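Local atomic coordinates of alkaline phosphatase D (Bacillus subtilis, PDB entry 2YEQ), a protein that hydrolyses phosphate esters as a phosphodiesterase and alkaline phosphatase, with iron and calcium in its active site. Residues A[69-74]-A[238-243]; A[145-150]-A[263-268]; A[246-251]-A[257-262]. All coordinates share one frame; numbering follows the deposited sequence.

Contact 1 (A[69-74]-A[238-243]); sequences PSLAHS and AYQAYY. With EDO (1,2-ethanediol), chain B.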
loop_
_atom_site.group_PDB
_atom_site.type_symbol
_atom_site.label_atom_id
_atom_site.label_comp_id
_atom_site.label_asym_id
_atom_site.label_seq_id
_atom_site.Cartn_x
_atom_site.Cartn_y
_atom_site.Cartn_z
ATOM N N PRO A 69 -5.281 4.433 -26.965
ATOM C CA PRO A 69 -5.786 5.647 -26.324
ATOM C C PRO A 69 -6.791 5.372 -25.199
ATOM O O PRO A 69 -6.802 6.101 -24.206
ATOM C CB PRO A 69 -6.482 6.416 -27.479
ATOM C CG PRO A 69 -6.016 5.796 -28.728
ATOM C CD PRO A 69 -5.549 4.411 -28.421
ATOM N N SER A 70 -7.636 4.352 -25.356
ATOM C CA SER A 70 -8.685 4.102 -24.362
ATOM C C SER A 70 -8.118 3.680 -23.003
ATOM O O SER A 70 -8.793 3.844 -21.973
ATOM C CB SER A 70 -9.679 3.070 -24.860
ATOM O OG SER A 70 -9.053 1.819 -25.003
ATOM N N LEU A 71 -6.868 3.205 -22.997
ATOM C CA LEU A 71 -6.148 2.923 -21.748
ATOM C C LEU A 71 -4.918 3.833 -21.523
ATOM O O LEU A 71 -3.924 3.419 -20.904
ATOM C CB LEU A 71 -5.744 1.453 -21.736
ATOM C CG LEU A 71 -6.910 0.433 -21.746
ATOM C CD1 LEU A 71 -6.365 -0.966 -21.923
ATOM C CD2 LEU A 71 -7.721 0.478 -20.493
ATOM N N ALA A 72 -5.010 5.074 -22.011
ATOM C CA ALA A 72 -3.969 6.096 -21.861
ATOM C C ALA A 72 -2.591 5.634 -22.385
ATOM O O ALA A 72 -1.541 6.073 -21.899
ATOM C CB ALA A 72 -3.874 6.573 -20.407
ATOM N N HIS A 73 -2.618 4.773 -23.392
ATOM C CA HIS A 73 -1.423 4.177 -24.002
ATOM C C HIS A 73 -0.541 3.474 -22.954
ATOM O O HIS A 73 0.702 3.419 -23.072
ATOM C CB HIS A 73 -0.620 5.227 -24.798
ATOM C CG HIS A 73 -1.298 5.671 -26.055
ATOM N ND1 HIS A 73 -2.126 6.769 -26.103
ATOM C CD2 HIS A 73 -1.264 5.165 -27.308
ATOM C CE1 HIS A 73 -2.561 6.933 -27.340
ATOM N NE2 HIS A 73 -2.064 5.966 -28.088
ATOM N N SER A 74 -1.192 2.915 -21.936
ATOM C CA SER A 74 -0.509 2.044 -21.007
ATOM C C SER A 74 -0.242 0.704 -21.685
ATOM O O SER A 74 -0.854 0.328 -22.706
ATOM C CB SER A 74 -1.331 1.855 -19.737
ATOM O OG SER A 74 -2.566 1.230 -20.029
ATOM N N ALA A 238 -11.439 6.546 -11.187
ATOM C CA ALA A 238 -10.293 6.261 -10.313
ATOM C C ALA A 238 -9.767 4.855 -10.483
ATOM O O ALA A 238 -8.558 4.640 -10.551
ATOM C CB ALA A 238 -10.673 6.495 -8.854
ATOM N N TYR A 239 -10.672 3.883 -10.525
ATOM C CA TYR A 239 -10.269 2.494 -10.703
ATOM C C TYR A 239 -9.621 2.238 -12.061
ATOM O O TYR A 239 -8.628 1.482 -12.140
ATOM C CB TYR A 239 -11.442 1.535 -10.483
ATOM C CG TYR A 239 -11.870 1.294 -9.038
ATOM C CD1 TYR A 239 -11.291 1.968 -7.978
ATOM C CD2 TYR A 239 -12.850 0.354 -8.748
ATOM C CE1 TYR A 239 -11.688 1.712 -6.642
ATOM C CE2 TYR A 239 -13.245 0.085 -7.445
ATOM C CZ TYR A 239 -12.679 0.772 -6.401
ATOM O OH TYR A 239 -13.069 0.518 -5.098
ATOM N N GLN A 240 -10.173 2.837 -13.125
ATOM C CA GLN A 240 -9.582 2.718 -14.460
ATOM C C GLN A 240 -8.157 3.314 -14.472
ATOM O O GLN A 240 -7.232 2.677 -14.968
ATOM C CB GLN A 240 -10.435 3.396 -15.556
ATOM C CG GLN A 240 -9.826 3.164 -16.963
ATOM C CD GLN A 240 -10.746 3.530 -18.138
ATOM O OE1 GLN A 240 -11.982 3.437 -18.059
ATOM N NE2 GLN A 240 -10.129 3.894 -19.259
ATOM N N ALA A 241 -7.996 4.514 -13.936
ATOM C CA ALA A 241 -6.681 5.185 -13.895
ATOM C C ALA A 241 -5.670 4.375 -13.085
ATOM O O ALA A 241 -4.478 4.325 -13.437
ATOM C CB ALA A 241 -6.783 6.565 -13.325
ATOM N N TYR A 242 -6.147 3.721 -12.023
ATOM C CA TYR A 242 -5.283 2.869 -11.204
ATOM C C TYR A 242 -4.799 1.676 -12.011
ATOM O O TYR A 242 -3.607 1.415 -12.086
ATOM C CB TYR A 242 -6.038 2.409 -9.964
ATOM C CG TYR A 242 -5.212 1.693 -8.923
ATOM C CD1 TYR A 242 -4.550 2.393 -7.941
ATOM C CD2 TYR A 242 -5.154 0.308 -8.890
ATOM C CE1 TYR A 242 -3.787 1.724 -6.961
ATOM C CE2 TYR A 242 -4.427 -0.363 -7.907
ATOM C CZ TYR A 242 -3.764 0.352 -6.950
ATOM O OH TYR A 242 -3.061 -0.329 -5.981
ATOM N N TYR A 243 -5.726 0.962 -12.644
ATOM C CA TYR A 243 -5.368 -0.112 -13.527
ATOM C C TYR A 243 -4.325 0.344 -14.570
ATOM O O TYR A 243 -3.322 -0.340 -14.774
ATOM C CB TYR A 243 -6.589 -0.724 -14.248
ATOM C CG TYR A 243 -6.172 -1.739 -15.273
ATOM C CD1 TYR A 243 -5.857 -3.049 -14.901
ATOM C CD2 TYR A 243 -5.994 -1.381 -16.613
ATOM C CE1 TYR A 243 -5.428 -3.975 -15.828
ATOM C CE2 TYR A 243 -5.557 -2.300 -17.540
ATOM C CZ TYR A 243 -5.270 -3.605 -17.145
ATOM O OH TYR A 243 -4.838 -4.534 -18.074
HETATM C C1 EDO B . -15.283 0.232 -17.715
HETATM O O1 EDO B . -15.725 -0.418 -18.903
HETATM C C2 EDO B . -14.162 1.230 -18.004
HETATM O O2 EDO B . -13.253 1.299 -16.905
#

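Contact 2 (A[145-150]-A[263-268]); sequences LVFHLG and RHFTYG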
loop_
_atom_site.group_PDB
_atom_site.type_symbol
_atom_site.label_atom_id
_atom_site.label_comp_id
_atom_site.label_asym_id
_atom_site.label_seq_id
_atom_site.Cartn_x
_atom_site.Cartn_y
_atom_site.Cartn_z
ATOM N N LEU A 145 10.427 -8.718 -3.407
ATOM C CA LEU A 145 9.266 -7.957 -3.893
ATOM C C LEU A 145 8.927 -6.809 -2.971
ATOM O O LEU A 145 9.514 -6.652 -1.889
ATOM C CB LEU A 145 8.059 -8.866 -4.181
ATOM C CG LEU A 145 7.458 -9.772 -3.107
ATOM C CD1 LEU A 145 6.529 -8.989 -2.251
ATOM C CD2 LEU A 145 6.689 -10.903 -3.754
ATOM N N VAL A 146 8.035 -5.943 -3.447
ATOM C CA VAL A 146 7.540 -4.812 -2.704
ATOM C C VAL A 146 6.002 -4.889 -2.693
ATOM O O VAL A 146 5.390 -5.261 -3.711
ATOM C CB VAL A 146 7.982 -3.482 -3.350
ATOM C CG1 VAL A 146 7.286 -2.291 -2.715
ATOM C CG2 VAL A 146 9.497 -3.329 -3.228
ATOM N N PHE A 147 5.413 -4.551 -1.542
ATOM C CA PHE A 147 3.961 -4.344 -1.401
ATOM C C PHE A 147 3.643 -2.879 -1.215
ATOM O O PHE A 147 4.298 -2.174 -0.458
ATOM C CB PHE A 147 3.413 -5.056 -0.142
ATOM C CG PHE A 147 3.386 -6.540 -0.248
ATOM C CD1 PHE A 147 2.322 -7.184 -0.833
ATOM C CD2 PHE A 147 4.422 -7.312 0.279
ATOM C CE1 PHE A 147 2.282 -8.555 -0.925
ATOM C CE2 PHE A 147 4.383 -8.707 0.196
ATOM C CZ PHE A 147 3.315 -9.319 -0.409
ATOM N N HIS A 148 2.626 -2.392 -1.914
ATOM C CA HIS A 148 2.087 -1.093 -1.602
ATOM C C HIS A 148 0.676 -1.303 -1.048
ATOM O O HIS A 148 -0.118 -2.044 -1.616
ATOM C CB HIS A 148 2.108 -0.159 -2.811
ATOM C CG HIS A 148 2.036 1.279 -2.427
ATOM N ND1 HIS A 148 0.861 1.880 -2.039
ATOM C CD2 HIS A 148 2.991 2.223 -2.330
ATOM C CE1 HIS A 148 1.102 3.136 -1.715
ATOM N NE2 HIS A 148 2.390 3.372 -1.883
ATOM N N LEU A 149 0.397 -0.672 0.085
ATOM C CA LEU A 149 -0.825 -0.947 0.856
ATOM C C LEU A 149 -1.843 0.197 0.828
ATOM O O LEU A 149 -2.823 0.166 1.584
ATOM C CB LEU A 149 -0.483 -1.248 2.313
ATOM C CG LEU A 149 0.467 -2.436 2.533
ATOM C CD1 LEU A 149 0.668 -2.653 4.049
ATOM C CD2 LEU A 149 -0.003 -3.695 1.832
ATOM N N GLY A 150 -1.588 1.215 0.006
ATOM C CA GLY A 150 -2.620 2.251 -0.312
ATOM C C GLY A 150 -2.144 3.683 -0.181
ATOM O O GLY A 150 -1.038 3.952 0.298
ATOM N N ARG A 263 -6.493 -10.689 -3.965
ATOM C CA ARG A 263 -5.874 -11.820 -4.609
ATOM C C ARG A 263 -4.879 -12.515 -3.674
ATOM O O ARG A 263 -4.517 -11.990 -2.623
ATOM C CB ARG A 263 -5.169 -11.404 -5.904
ATOM C CG ARG A 263 -4.144 -10.293 -5.738
ATOM C CD ARG A 263 -3.976 -9.520 -7.057
ATOM N NE ARG A 263 -2.836 -8.584 -7.109
ATOM C CZ ARG A 263 -2.744 -7.416 -6.492
ATOM N NH1 ARG A 263 -3.719 -6.928 -5.720
ATOM N NH2 ARG A 263 -1.668 -6.689 -6.682
ATOM N N HIS A 264 -4.495 -13.717 -4.064
ATOM C CA HIS A 264 -3.674 -14.563 -3.215
ATOM C C HIS A 264 -2.514 -15.197 -3.983
ATOM O O HIS A 264 -2.626 -15.531 -5.150
ATOM C CB HIS A 264 -4.552 -15.643 -2.575
ATOM C CG HIS A 264 -3.778 -16.765 -1.958
ATOM N ND1 HIS A 264 -3.373 -17.872 -2.675
ATOM C CD2 HIS A 264 -3.317 -16.942 -0.694
ATOM C CE1 HIS A 264 -2.696 -18.683 -1.879
ATOM N NE2 HIS A 264 -2.643 -18.139 -0.672
ATOM N N PHE A 265 -1.387 -15.368 -3.299
ATOM C CA PHE A 265 -0.286 -16.152 -3.842
ATOM C C PHE A 265 0.595 -16.692 -2.699
ATOM O O PHE A 265 0.562 -16.181 -1.587
ATOM C CB PHE A 265 0.553 -15.315 -4.816
ATOM C CG PHE A 265 1.301 -14.195 -4.164
ATOM C CD1 PHE A 265 0.667 -12.989 -3.886
ATOM C CD2 PHE A 265 2.641 -14.332 -3.830
ATOM C CE1 PHE A 265 1.351 -11.953 -3.277
ATOM C CE2 PHE A 265 3.326 -13.302 -3.228
ATOM C CZ PHE A 265 2.678 -12.107 -2.940
ATOM N N THR A 266 1.377 -17.727 -2.993
ATOM C CA THR A 266 2.271 -18.314 -1.997
ATOM C C THR A 266 3.707 -18.140 -2.462
ATOM O O THR A 266 3.988 -18.178 -3.653
ATOM C CB THR A 266 2.003 -19.816 -1.789
ATOM O OG1 THR A 266 2.250 -20.499 -3.024
ATOM C CG2 THR A 266 0.559 -20.062 -1.365
ATOM N N TYR A 267 4.595 -17.900 -1.518
ATOM C CA TYR A 267 6.008 -17.799 -1.793
ATOM C C TYR A 267 6.641 -19.137 -1.393
ATOM O O TYR A 267 7.071 -19.318 -0.258
ATOM C CB TYR A 267 6.602 -16.645 -1.024
ATOM C CG TYR A 267 7.942 -16.225 -1.557
ATOM C CD1 TYR A 267 8.033 -15.284 -2.570
ATOM C CD2 TYR A 267 9.134 -16.780 -1.053
ATOM C CE1 TYR A 267 9.280 -14.892 -3.083
ATOM C CE2 TYR A 267 10.386 -16.393 -1.556
ATOM C CZ TYR A 267 10.445 -15.452 -2.580
ATOM O OH TYR A 267 11.657 -15.062 -3.084
ATOM N N GLY A 268 6.646 -20.082 -2.327
ATOM C CA GLY A 268 7.018 -21.459 -2.021
ATOM C C GLY A 268 6.108 -22.012 -0.931
ATOM O O GLY A 268 4.893 -21.807 -0.968
#

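Contact 3 (A[246-251]-A[257-262]); sequences MPLRIS and PDMQLY. With PE5 (3,6,9,12,15,18,21,24-octaoxahexacosan-1-ol), chain V.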
loop_
_atom_site.group_PDB
_atom_site.type_symbol
_atom_site.label_atom_id
_atom_site.label_comp_id
_atom_site.label_asym_id
_atom_site.label_seq_id
_atom_site.Cartn_x
_atom_site.Cartn_y
_atom_site.Cartn_z
ATOM N N MET A 246 -0.815 0.618 -12.988
ATOM C CA MET A 246 -0.307 -0.418 -12.082
ATOM C C MET A 246 -0.051 -1.732 -12.789
ATOM O O MET A 246 -0.808 -2.128 -13.685
ATOM C CB MET A 246 -1.301 -0.646 -10.944
ATOM C CG MET A 246 -1.406 0.485 -9.969
ATOM S SD MET A 246 0.175 0.883 -9.174
ATOM C CE MET A 246 -0.238 2.186 -8.078
ATOM N N PRO A 247 0.982 -2.459 -12.357
ATOM C CA PRO A 247 1.344 -3.726 -13.005
ATOM C C PRO A 247 0.471 -4.885 -12.518
ATOM O O PRO A 247 0.929 -5.762 -11.783
ATOM C CB PRO A 247 2.799 -3.922 -12.591
ATOM C CG PRO A 247 2.858 -3.334 -11.241
ATOM C CD PRO A 247 1.942 -2.114 -11.297
ATOM N N LEU A 248 -0.777 -4.875 -12.966
ATOM C CA LEU A 248 -1.794 -5.865 -12.614
ATOM C C LEU A 248 -2.085 -6.800 -13.770
ATOM O O LEU A 248 -1.898 -6.453 -14.928
ATOM C CB LEU A 248 -3.074 -5.121 -12.220
ATOM C CG LEU A 248 -2.952 -4.190 -11.003
ATOM C CD1 LEU A 248 -4.235 -3.407 -10.763
ATOM C CD2 LEU A 248 -2.589 -4.945 -9.714
ATOM N N ARG A 249 -2.590 -7.982 -13.462
ATOM C CA ARG A 249 -3.003 -8.941 -14.490
ATOM C C ARG A 249 -4.376 -8.597 -15.068
ATOM O O ARG A 249 -5.074 -7.765 -14.524
ATOM C CB ARG A 249 -2.989 -10.354 -13.914
ATOM C CG ARG A 249 -1.579 -10.803 -13.638
ATOM C CD ARG A 249 -1.487 -12.193 -13.119
ATOM N NE ARG A 249 -0.087 -12.527 -12.827
ATOM C CZ ARG A 249 0.759 -13.117 -13.669
ATOM N NH1 ARG A 249 0.398 -13.461 -14.891
ATOM N NH2 ARG A 249 1.998 -13.371 -13.280
ATOM N N ILE A 250 -4.735 -9.229 -16.179
ATOM C CA ILE A 250 -5.942 -8.859 -16.937
ATOM C C ILE A 250 -7.266 -9.119 -16.148
ATOM O O ILE A 250 -8.273 -8.430 -16.342
ATOM C CB ILE A 250 -5.945 -9.553 -18.338
ATOM C CG1 ILE A 250 -6.952 -8.862 -19.285
ATOM C CG2 ILE A 250 -6.197 -11.054 -18.207
ATOM C CD1 ILE A 250 -6.630 -7.384 -19.549
ATOM N N SER A 251 -7.232 -10.055 -15.207
ATOM C CA SER A 251 -8.391 -10.310 -14.364
ATOM C C SER A 251 -8.695 -9.136 -13.427
ATOM O O SER A 251 -9.777 -9.074 -12.867
ATOM C CB SER A 251 -8.184 -11.596 -13.567
ATOM O OG SER A 251 -6.986 -11.478 -12.809
ATOM N N PRO A 257 -17.549 0.686 -12.165
ATOM C CA PRO A 257 -17.069 0.958 -10.818
ATOM C C PRO A 257 -16.516 -0.272 -10.054
ATOM O O PRO A 257 -16.178 -0.139 -8.882
ATOM C CB PRO A 257 -18.334 1.454 -10.122
ATOM C CG PRO A 257 -19.414 0.608 -10.742
ATOM C CD PRO A 257 -19.026 0.526 -12.194
ATOM N N ASP A 258 -16.455 -1.425 -10.700
ATOM C CA ASP A 258 -16.055 -2.682 -10.069
ATOM C C ASP A 258 -14.727 -3.181 -10.610
ATOM O O ASP A 258 -14.479 -3.104 -11.814
ATOM C CB ASP A 258 -17.109 -3.757 -10.316
ATOM C CG ASP A 258 -18.493 -3.318 -9.850
ATOM O OD1 ASP A 258 -18.633 -2.860 -8.695
ATOM O OD2 ASP A 258 -19.423 -3.378 -10.664
ATOM N N MET A 259 -13.895 -3.739 -9.719
ATOM C CA MET A 259 -12.545 -4.160 -10.099
ATOM C C MET A 259 -11.985 -5.214 -9.131
ATOM O O MET A 259 -11.940 -4.989 -7.919
ATOM C CB MET A 259 -11.640 -2.933 -10.141
ATOM C CG MET A 259 -10.212 -3.212 -10.569
ATOM S SD MET A 259 -9.303 -1.697 -10.961
ATOM C CE MET A 259 -7.602 -2.294 -10.771
ATOM N N GLN A 260 -11.560 -6.353 -9.675
ATOM C CA GLN A 260 -11.040 -7.439 -8.844
ATOM C C GLN A 260 -9.593 -7.118 -8.451
ATOM O O GLN A 260 -8.698 -7.222 -9.273
ATOM C CB GLN A 260 -11.106 -8.768 -9.584
ATOM C CG GLN A 260 -10.650 -9.975 -8.761
ATOM C CD GLN A 260 -11.501 -10.141 -7.512
ATOM O OE1 GLN A 260 -12.725 -10.145 -7.595
ATOM N NE2 GLN A 260 -10.868 -10.252 -6.366
ATOM N N LEU A 261 -9.385 -6.697 -7.211
ATOM C CA LEU A 261 -8.048 -6.414 -6.730
ATOM C C LEU A 261 -7.603 -7.414 -5.646
ATOM O O LEU A 261 -6.433 -7.788 -5.603
ATOM C CB LEU A 261 -7.934 -5.001 -6.216
ATOM C CG LEU A 261 -6.518 -4.434 -6.060
ATOM C CD1 LEU A 261 -5.721 -4.468 -7.398
ATOM C CD2 LEU A 261 -6.570 -3.038 -5.522
ATOM N N TYR A 262 -8.501 -7.858 -4.766
ATOM C CA TYR A 262 -8.057 -8.851 -3.788
ATOM C C TYR A 262 -7.589 -10.128 -4.474
ATOM O O TYR A 262 -8.141 -10.548 -5.484
ATOM C CB TYR A 262 -9.071 -9.087 -2.660
ATOM C CG TYR A 262 -10.319 -9.862 -2.985
ATOM C CD1 TYR A 262 -10.318 -11.247 -3.009
ATOM C CD2 TYR A 262 -11.530 -9.197 -3.167
ATOM C CE1 TYR A 262 -11.492 -11.963 -3.245
ATOM C CE2 TYR A 262 -12.700 -9.891 -3.400
ATOM C CZ TYR A 262 -12.686 -11.257 -3.435
ATOM O OH TYR A 262 -13.857 -11.907 -3.662
HETATM C C50 PE5 V . -12.850 -14.572 -6.938
HETATM O O1 PE5 V . -11.604 -13.883 -7.063
HETATM C C1 PE5 V . -10.484 -14.592 -6.510
HETATM C C2 PE5 V . -9.235 -13.707 -6.524
HETATM O O2 PE5 V . -8.527 -13.882 -7.757
HETATM C C3 PE5 V . -7.728 -12.770 -8.195
HETATM C C4 PE5 V . -7.583 -12.766 -9.707
HETATM O O HOH W 1 -11.588 -6.941 -12.535
#

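Contact 1 (A[69-74]-A[238-243])
The 69-74 turn, which joins strands 59-67 and 74-79, faces one flank of helix 228-245, with the closest CA pair, Leu71 and Gln240, 8.1 Å apart. The turn falls in the sequence region of the N-terminal PhoD family and the helix in that of the calcineurin-like phosphatase, though strand 74-79 itself joins the large mixed sheet. Gln240 CG lies anti to the backbone N (chi1 -176°) and the chain stays extended beyond it, which carries the terminal amide across to the turn. There NE2 comes within 3.0 Å of Ser70 O, but the angle is too poor for a hydrogen bond; the same nitrogen is hydrogen-bonded to Glu244 OE2. The CD2 methyl of Leu71 makes a loose van der Waals contact, 4.4 Å from Gln240 NE2. The turn is braced from within, since Leu71 O accepts from both Ser74 N and Ser74 OG, the hydroxyl lying in the carbonyl plane at 2.7 Å from that oxygen. With 149 Å² buried and no hydrogen bond between the segments, this is a light surface contact. Gln240 OE1 accepts a hydrogen bond from O2 of a 1,2-ethanediol, probably from the crystallisation liquor, 2.7 Å away.

Contact 2 (A[145-150]-A[263-268])
Phe265, Leu145 and Phe147 carry this contact, in which strand 263-267 of one mixed sheet faces strand 145-148 of another. The nearest CA pair, Leu145 and Tyr267, is 10.6 Å apart, a spacing bridged by side chains alone, as in the layered core of a metallophosphatase-type fold. Phe265 gives up the most area, 49 Å², and comes from the opposite direction to both partners. Its CG sits between the backbone N and the carbonyl carbon (chi1 67°), aiming the ring at the facing strand. The end of that ring does the touching: CZ of Phe265 lies 3.8 Å from CZ of Phe147, which stands at the edge of the Phe265 ring, near its plane. The two ring planes are only about 20° apart, yet the rings meet through their ends and do not stack. Leu145 uses one branch, its CD2 reaching 4.2 Å from Phe265 CE2 on an oblique line to the ring. Phe273 meets the rings of both Phe265 and Phe147, while Phe119 packs edge-to-face with Phe147, extending the aromatic cluster. All three touching residues are buried. With only carbon meeting carbon, cohesion here probably rests on dispersion and exclusion of water.

Contact 3 (A[246-251]-A[257-262])
Leu248 and Met259 cross at about a right angle, and Leu248 meets Leu261 in the same manner, so one leucine end is met by two side chains of the returning segment. Both segments belong to the irregular connection between helix 228-245 and strand 263-267, which doubles back on itself within the calcineurin-like phosphatase region; Pro247, at the centre of an inverse gamma turn, lies just before Leu248. The touching is done by methyl groups. CD1 of Leu248 lies 3.5 Å from CE of Met259, whose extended chain, with CG anti to the backbone N (chi1 -178°), brings that methyl across. Leu261 CD1 meets both branches of Leu248, at 3.8 Å from CD1 and 3.9 Å from CD2. Trp208 adjoins both Met259 and Leu261. Toward the more exposed end, the CA atoms of Ser251 and Gln260 are 6.8 Å apart. Gln260 points its CB toward Ser251 O, but a bend at chi2 (60°) leads its amide away. NE2, lying over the centre of the Tyr262 ring, then hydrogen-bonds Tyr262 O at 2.9 Å (N-H...O 153°), tilted from the carbonyl plane, with that oxygen close to the Gln260 amide plane. No direct hydrogen bond joins the segments; a single water does so instead, donating to Ser251 O at 2.8 Å and accepting from Gln260 N at 2.9 Å.

Contact 1 closes before contact 3 opens along the chain, contact 3 is nested in the loop closed by contact 2, and the segments of contacts 1 and 2 alternate. Helix 228-245 links contacts 1 and 3: their centres are about 11 Å apart, and Met259 packs on Tyr239 and Tyr243. Contact 2 lies about 14 Å from contact 3, centre to centre, and Arg263 NH2 touches Leu248 CD2 at 3.6 Å. Contacts 1 and 2, centres about 22 Å apart, do not touch, yet strands 74-79 and 145-148 share one mixed sheet. The three thus mark a route from the surface turn 69-74 into the core between two sheets, where strand 145-148 leads toward metal ligand Asp151.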